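Local structure of ferredoxin (Thermus aquaticus, 1H98) at residues E18-V22 against E23-D27; F32-P36 against E37-D41. The protein carries electrons in a wide variety of metabolic reactions, using one [3Fe-4S] and one [4Fe-4S] cluster. One frame throughout, in Å; residues are numbered along the deposited sequence.

Contact 1 of 2, residues E18-V22 against E23-D27; sequences EVCPV and ECIYD. With SF4 (iron/sulfur cluster), chain B.
Cys20 and Cys24 meet at the edge of the [4Fe-4S] cluster, where a Cys-Pro sequence of the bacterial ferredoxin fold leaves helix 15-19 and turns into strand 25-27. Metal binding comes first: Cys20 SG ligates iron FE2 at 2.3 Å. SG lies anti to the backbone N (chi1 180°), beside the carbonyl carbon, and from there it reaches the cluster.

Two backbone N-H groups close the loop. Cys20 to Glu23 is a type I beta turn, in which Glu23 N donates to Cys20 O at 3.3 Å, from well above the carbonyl plane. One residue on, Cys24 N points almost straight at the ligand sulfur, 3.6 Å from Cys20 SG with an N-H...S angle of 171°. Such an N-H...S bond would be expected to draw charge from the thiolate and so bear on the cluster potential.

The remaining contacts are van der Waals packing. Cys24 is no cluster ligand; its SG lies 3.6 Å from cluster sulfur S4, while Val22 CG2 touches both Cys24 SG and, at 3.5 Å, cluster sulfur S3. Pro21 CD rests near S1, and the Pro21 ring touches Cys42, another ligand of this cluster. Farther along, Ile25 also packs on Cys16, a [3Fe-4S] ligand, and its CG1 and CD1 lie along S4, with CD1 ending 4.1 Å from Cys20 CB.

Contact 2 of 2, residues F32-P36 against E37-D41; sequences FYIHP and EECID. With SF4 (iron/sulfur cluster), chain B; F3S (Fe3-s4 cluster), chain C.
His35 O reaches forward to the backbone of Glu38 and Cys39, closing the turn by which strand 32-34 of the ferredoxin fold leads into its Cys-x-x-Cys-x-x-Cys cluster-binding loop. At the cluster, Cys39 SG binds iron FE1 at 2.3 Å and also accepts the N-H of Asp41 at 3.3 Å, so the ligand sulfur is gripped from within its own loop. Ile40 CG1 lies against S3, and Ile34 CD1 against S4. Ile34 CG2 also packs on Cys39 CB, 3.7 Å away, putting an apolar wall beside the ligand.

The next shell fixes the ligand's backbone. Cys39 N approaches His35 O at 3.0 Å, nearly in line with the C=O bond (172°), whereas Glu38 N comes in from above the carbonyl plane at 3.1 Å; one oxygen thus holds two successive amides.

Outside this lies the imidazole. With CG anti to the backbone N (chi1 -167°), the His35 ring is carried over toward the following loop, where Glu38 CG makes a CH-pi contact with one face. The Glu38 carboxylate stacks over the ring, their planes 11° apart, and its OE1 is held by a hydrogen bond from Tyr26. Exchanging His35 for an alanine would probably leave the Glu38 chain without its flat support and open a gap beside Glu37. At present that edge of the ring is occupied: Glu37 N lies near the imidazole plane, 3.3 Å from His35 CD2.

How the contacts relate
Contact 1 finishes before contact 2 begins, and their centres lie about 8 Å apart. Strands 25-27 and 32-34 pair as an antiparallel hairpin: Tyr26 O and Tyr33 N are 2.8 Å apart, and Cys24 and His35 are also joined through their backbones. Both contacts reach the [4Fe-4S] cluster, contact 1 bringing Cys20 and contact 2 Cys39, so ligands from different ferredoxin-type sequence ranges converge on one cofactor. The hairpin also brings Ile25 and Phe32 together close to the [3Fe-4S] cluster. At the other end, Tyr26 OH meets Glu38 OE1 at 2.6 Å, tying the strand of contact 1 to the loop that carries Cys39.

Contact 1 of 2, residues E18-V22 against E23-D27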
loop_
_atom_site.group_PDB
_atom_site.type_symbol
_atom_site.label_atom_id
_atom_site.label_comp_id
_atom_site.label_asym_id
_atom_site.label_seq_id
_atom_site.Cartn_x
_atom_site.Cartn_y
_atom_site.Cartn_z
ATOM N N GLU A 18 -6.004 -10.220 0.685
ATOM C CA GLU A 18 -7.271 -10.938 0.615
ATOM C C GLU A 18 -8.550 -10.100 0.627
ATOM O O GLU A 18 -9.617 -10.610 0.288
ATOM C CB GLU A 18 -7.336 -12.038 1.677
ATOM C CG GLU A 18 -7.233 -11.560 3.107
ATOM N N VAL A 19 -8.457 -8.827 0.995
ATOM C CA VAL A 19 -9.648 -7.993 1.023
ATOM C C VAL A 19 -9.758 -7.036 -0.167
ATOM O O VAL A 19 -10.806 -6.427 -0.377
ATOM C CB VAL A 19 -9.771 -7.207 2.354
ATOM C CG1 VAL A 19 -9.800 -8.171 3.528
ATOM C CG2 VAL A 19 -8.624 -6.214 2.509
ATOM N N CYS A 20 -8.694 -6.907 -0.954
ATOM C CA CYS A 20 -8.715 -6.003 -2.107
ATOM C C CYS A 20 -9.565 -6.568 -3.252
ATOM O O CYS A 20 -9.198 -7.561 -3.875
ATOM C CB CYS A 20 -7.289 -5.706 -2.578
ATOM S SG CYS A 20 -7.213 -4.600 -3.995
ATOM N N PRO A 21 -10.671 -5.887 -3.598
ATOM C CA PRO A 21 -11.569 -6.332 -4.669
ATOM C C PRO A 21 -10.971 -6.396 -6.073
ATOM O O PRO A 21 -11.462 -7.144 -6.920
ATOM C CB PRO A 21 -12.705 -5.313 -4.604
ATOM C CG PRO A 21 -12.007 -4.066 -4.155
ATOM C CD PRO A 21 -11.123 -4.595 -3.048
ATOM N N VAL A 22 -9.944 -5.592 -6.334
ATOM C CA VAL A 22 -9.321 -5.570 -7.656
ATOM C C VAL A 22 -7.954 -6.240 -7.720
ATOM O O VAL A 22 -7.315 -6.240 -8.774
ATOM C CB VAL A 22 -9.219 -4.130 -8.223
ATOM C CG1 VAL A 22 -10.612 -3.587 -8.507
ATOM C CG2 VAL A 22 -8.485 -3.216 -7.252
ATOM N N GLU A 23 -7.517 -6.812 -6.597
ATOM C CA GLU A 23 -6.227 -7.502 -6.506
ATOM C C GLU A 23 -5.063 -6.679 -7.064
ATOM O O GLU A 23 -4.277 -7.170 -7.877
ATOM C CB GLU A 23 -6.296 -8.858 -7.226
ATOM C CG GLU A 23 -7.406 -9.789 -6.730
ATOM C CD GLU A 23 -7.625 -11.002 -7.633
ATOM O OE1 GLU A 23 -7.079 -11.033 -8.761
ATOM O OE2 GLU A 23 -8.355 -11.928 -7.217
ATOM N N CYS A 24 -4.936 -5.441 -6.599
ATOM C CA CYS A 24 -3.869 -4.565 -7.061
ATOM C C CYS A 24 -2.744 -4.362 -6.038
ATOM O O CYS A 24 -2.018 -3.371 -6.097
ATOM C CB CYS A 24 -4.453 -3.220 -7.485
ATOM S SG CYS A 24 -5.214 -2.293 -6.144
ATOM N N ILE A 25 -2.608 -5.293 -5.100
ATOM C CA ILE A 25 -1.554 -5.220 -4.088
ATOM C C ILE A 25 -0.564 -6.323 -4.449
ATOM O O ILE A 25 -0.926 -7.507 -4.478
ATOM C CB ILE A 25 -2.105 -5.421 -2.661
ATOM C CG1 ILE A 25 -3.131 -4.326 -2.341
ATOM C CG2 ILE A 25 -0.958 -5.385 -1.643
ATOM C CD1 ILE A 25 -3.785 -4.449 -0.980
ATOM N N TYR A 26 0.677 -5.930 -4.726
ATOM C CA TYR A 26 1.705 -6.865 -5.167
ATOM C C TYR A 26 2.978 -6.883 -4.322
ATOM O O TYR A 26 3.317 -5.904 -3.651
ATOM C CB TYR A 26 2.096 -6.541 -6.614
ATOM C CG TYR A 26 0.939 -6.425 -7.582
ATOM C CD1 TYR A 26 0.426 -7.556 -8.220
ATOM C CD2 TYR A 26 0.376 -5.179 -7.886
ATOM C CE1 TYR A 26 -0.610 -7.459 -9.140
ATOM C CE2 TYR A 26 -0.660 -5.070 -8.807
ATOM C CZ TYR A 26 -1.146 -6.218 -9.429
ATOM O OH TYR A 26 -2.153 -6.123 -10.352
ATOM N N ASP A 27 3.709 -7.991 -4.416
ATOM C CA ASP A 27 4.960 -8.182 -3.690
ATOM C C ASP A 27 6.053 -7.324 -4.321
ATOM O O ASP A 27 6.400 -7.512 -5.485
ATOM C CB ASP A 27 5.360 -9.666 -3.742
ATOM C CG ASP A 27 6.509 -10.007 -2.804
ATOM O OD1 ASP A 27 7.188 -9.099 -2.286
ATOM O OD2 ASP A 27 6.738 -11.208 -2.577
HETATM FE FE1 SF4 B . -7.067 0.222 -3.432
HETATM FE FE2 SF4 B . -7.448 -2.510 -3.098
HETATM FE FE3 SF4 B . -6.969 -0.899 -0.901
HETATM FE FE4 SF4 B . -9.372 -0.778 -2.252
HETATM S S1 SF4 B . -8.548 -2.593 -1.061
HETATM S S2 SF4 B . -8.053 1.048 -1.509
HETATM S S3 SF4 B . -8.705 -1.087 -4.431
HETATM S S4 SF4 B . -5.498 -1.315 -2.674
#

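Contact 2 of 2, residues F32-P36 against E37-D41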
loop_
_atom_site.group_PDB
_atom_site.type_symbol
_atom_site.label_atom_id
_atom_site.label_comp_id
_atom_site.label_asym_id
_atom_site.label_seq_id
_atom_site.Cartn_x
_atom_site.Cartn_y
_atom_site.Cartn_z
ATOM N N PHE A 32 5.035 -4.931 0.312
ATOM C CA PHE A 32 4.041 -5.074 -0.743
ATOM C C PHE A 32 3.745 -3.636 -1.173
ATOM O O PHE A 32 4.121 -2.691 -0.476
ATOM C CB PHE A 32 2.781 -5.773 -0.229
ATOM C CG PHE A 32 2.794 -7.260 -0.437
ATOM C CD1 PHE A 32 3.677 -8.073 0.270
ATOM C CD2 PHE A 32 1.960 -7.847 -1.379
ATOM C CE1 PHE A 32 3.733 -9.453 0.033
ATOM C CE2 PHE A 32 2.008 -9.227 -1.624
ATOM C CZ PHE A 32 2.900 -10.027 -0.915
ATOM N N TYR A 33 3.155 -3.456 -2.345
ATOM C CA TYR A 33 2.848 -2.114 -2.812
ATOM C C TYR A 33 1.504 -2.131 -3.503
ATOM O O TYR A 33 1.022 -3.192 -3.909
ATOM C CB TYR A 33 3.938 -1.606 -3.764
ATOM C CG TYR A 33 3.994 -2.341 -5.083
ATOM C CD1 TYR A 33 3.271 -1.886 -6.184
ATOM C CD2 TYR A 33 4.761 -3.498 -5.228
ATOM C CE1 TYR A 33 3.304 -2.562 -7.393
ATOM C CE2 TYR A 33 4.803 -4.181 -6.435
ATOM C CZ TYR A 33 4.072 -3.709 -7.512
ATOM O OH TYR A 33 4.111 -4.388 -8.712
ATOM N N ILE A 34 0.892 -0.956 -3.603
ATOM C CA ILE A 34 -0.403 -0.801 -4.249
ATOM C C ILE A 34 -0.197 -0.159 -5.616
ATOM O O ILE A 34 0.456 0.885 -5.726
ATOM C CB ILE A 34 -1.351 0.076 -3.385
ATOM C CG1 ILE A 34 -1.793 -0.704 -2.138
ATOM C CG2 ILE A 34 -2.564 0.516 -4.195
ATOM C CD1 ILE A 34 -2.530 0.132 -1.101
ATOM N N HIS A 35 -0.704 -0.799 -6.667
ATOM C CA HIS A 35 -0.570 -0.233 -8.002
ATOM C C HIS A 35 -1.541 0.952 -8.099
ATOM O O HIS A 35 -2.756 0.771 -8.109
ATOM C CB HIS A 35 -0.872 -1.276 -9.069
ATOM C CG HIS A 35 -0.458 -0.852 -10.439
ATOM N ND1 HIS A 35 0.457 -1.557 -11.190
ATOM C CD2 HIS A 35 -0.813 0.220 -11.186
ATOM C CE1 HIS A 35 0.649 -0.935 -12.343
ATOM N NE2 HIS A 35 -0.111 0.146 -12.363
ATOM N N PRO A 36 -1.003 2.173 -8.248
ATOM C CA PRO A 36 -1.750 3.434 -8.341
ATOM C C PRO A 36 -2.808 3.509 -9.427
ATOM O O PRO A 36 -3.874 4.085 -9.210
ATOM C CB PRO A 36 -0.651 4.470 -8.588
ATOM C CG PRO A 36 0.582 3.824 -8.031
ATOM C CD PRO A 36 0.429 2.408 -8.485
ATOM N N GLU A 37 -2.499 2.953 -10.593
ATOM C CA GLU A 37 -3.420 2.974 -11.728
ATOM C C GLU A 37 -4.539 1.941 -11.629
ATOM O O GLU A 37 -5.504 2.005 -12.383
ATOM C CB GLU A 37 -2.655 2.762 -13.045
ATOM C CG GLU A 37 -1.438 3.671 -13.264
ATOM C CD GLU A 37 -1.793 5.138 -13.512
ATOM O OE1 GLU A 37 -2.399 5.437 -14.566
ATOM O OE2 GLU A 37 -1.444 5.999 -12.668
ATOM N N GLU A 38 -4.397 0.971 -10.730
ATOM C CA GLU A 38 -5.413 -0.070 -10.579
ATOM C C GLU A 38 -6.311 0.141 -9.360
ATOM O O GLU A 38 -7.487 -0.241 -9.370
ATOM C CB GLU A 38 -4.759 -1.457 -10.506
ATOM C CG GLU A 38 -4.002 -1.847 -11.763
ATOM C CD GLU A 38 -3.326 -3.212 -11.666
ATOM O OE1 GLU A 38 -3.347 -3.838 -10.586
ATOM O OE2 GLU A 38 -2.768 -3.662 -12.687
ATOM N N CYS A 39 -5.736 0.704 -8.301
ATOM C CA CYS A 39 -6.463 0.961 -7.065
ATOM C C CYS A 39 -7.716 1.818 -7.287
ATOM O O CYS A 39 -7.653 2.863 -7.936
ATOM C CB CYS A 39 -5.532 1.632 -6.052
ATOM S SG CYS A 39 -6.323 2.079 -4.498
ATOM N N ILE A 40 -8.850 1.372 -6.747
ATOM C CA ILE A 40 -10.117 2.100 -6.885
ATOM C C ILE A 40 -10.465 2.923 -5.644
ATOM O O ILE A 40 -11.561 3.477 -5.543
ATOM C CB ILE A 40 -11.301 1.151 -7.215
ATOM C CG1 ILE A 40 -11.497 0.127 -6.098
ATOM C CG2 ILE A 40 -11.072 0.463 -8.563
ATOM C CD1 ILE A 40 -12.681 -0.783 -6.323
ATOM N N ASP A 41 -9.540 2.965 -4.688
ATOM C CA ASP A 41 -9.714 3.728 -3.457
ATOM C C ASP A 41 -10.924 3.346 -2.619
ATOM O O ASP A 41 -11.550 4.213 -2.006
ATOM C CB ASP A 41 -9.762 5.232 -3.763
ATOM C CG ASP A 41 -8.401 5.802 -4.070
ATOM O OD1 ASP A 41 -7.501 5.645 -3.230
ATOM O OD2 ASP A 41 -8.222 6.405 -5.147
HETATM FE FE1 SF4 B . -7.067 0.222 -3.432
HETATM FE FE2 SF4 B . -7.448 -2.510 -3.098
HETATM FE FE3 SF4 B . -6.969 -0.899 -0.901
HETATM FE FE4 SF4 B . -9.372 -0.778 -2.252
HETATM S S1 SF4 B . -8.548 -2.593 -1.061
HETATM S S2 SF4 B . -8.053 1.048 -1.509
HETATM S S3 SF4 B . -8.705 -1.087 -4.431
HETATM S S4 SF4 B . -5.498 -1.315 -2.674
HETATM FE FE1 F3S C . -0.430 -5.691 3.637
HETATM FE FE3 F3S C . 2.195 -5.043 4.355
HETATM FE FE4 F3S C . 0.095 -4.634 6.114
HETATM S S1 F3S C . 1.491 -6.902 3.191
HETATM S S2 F3S C . -1.335 -6.384 5.624
HETATM S S3 F3S C . 0.398 -3.561 4.062
HETATM S S4 F3S C . 2.160 -5.518 6.602
#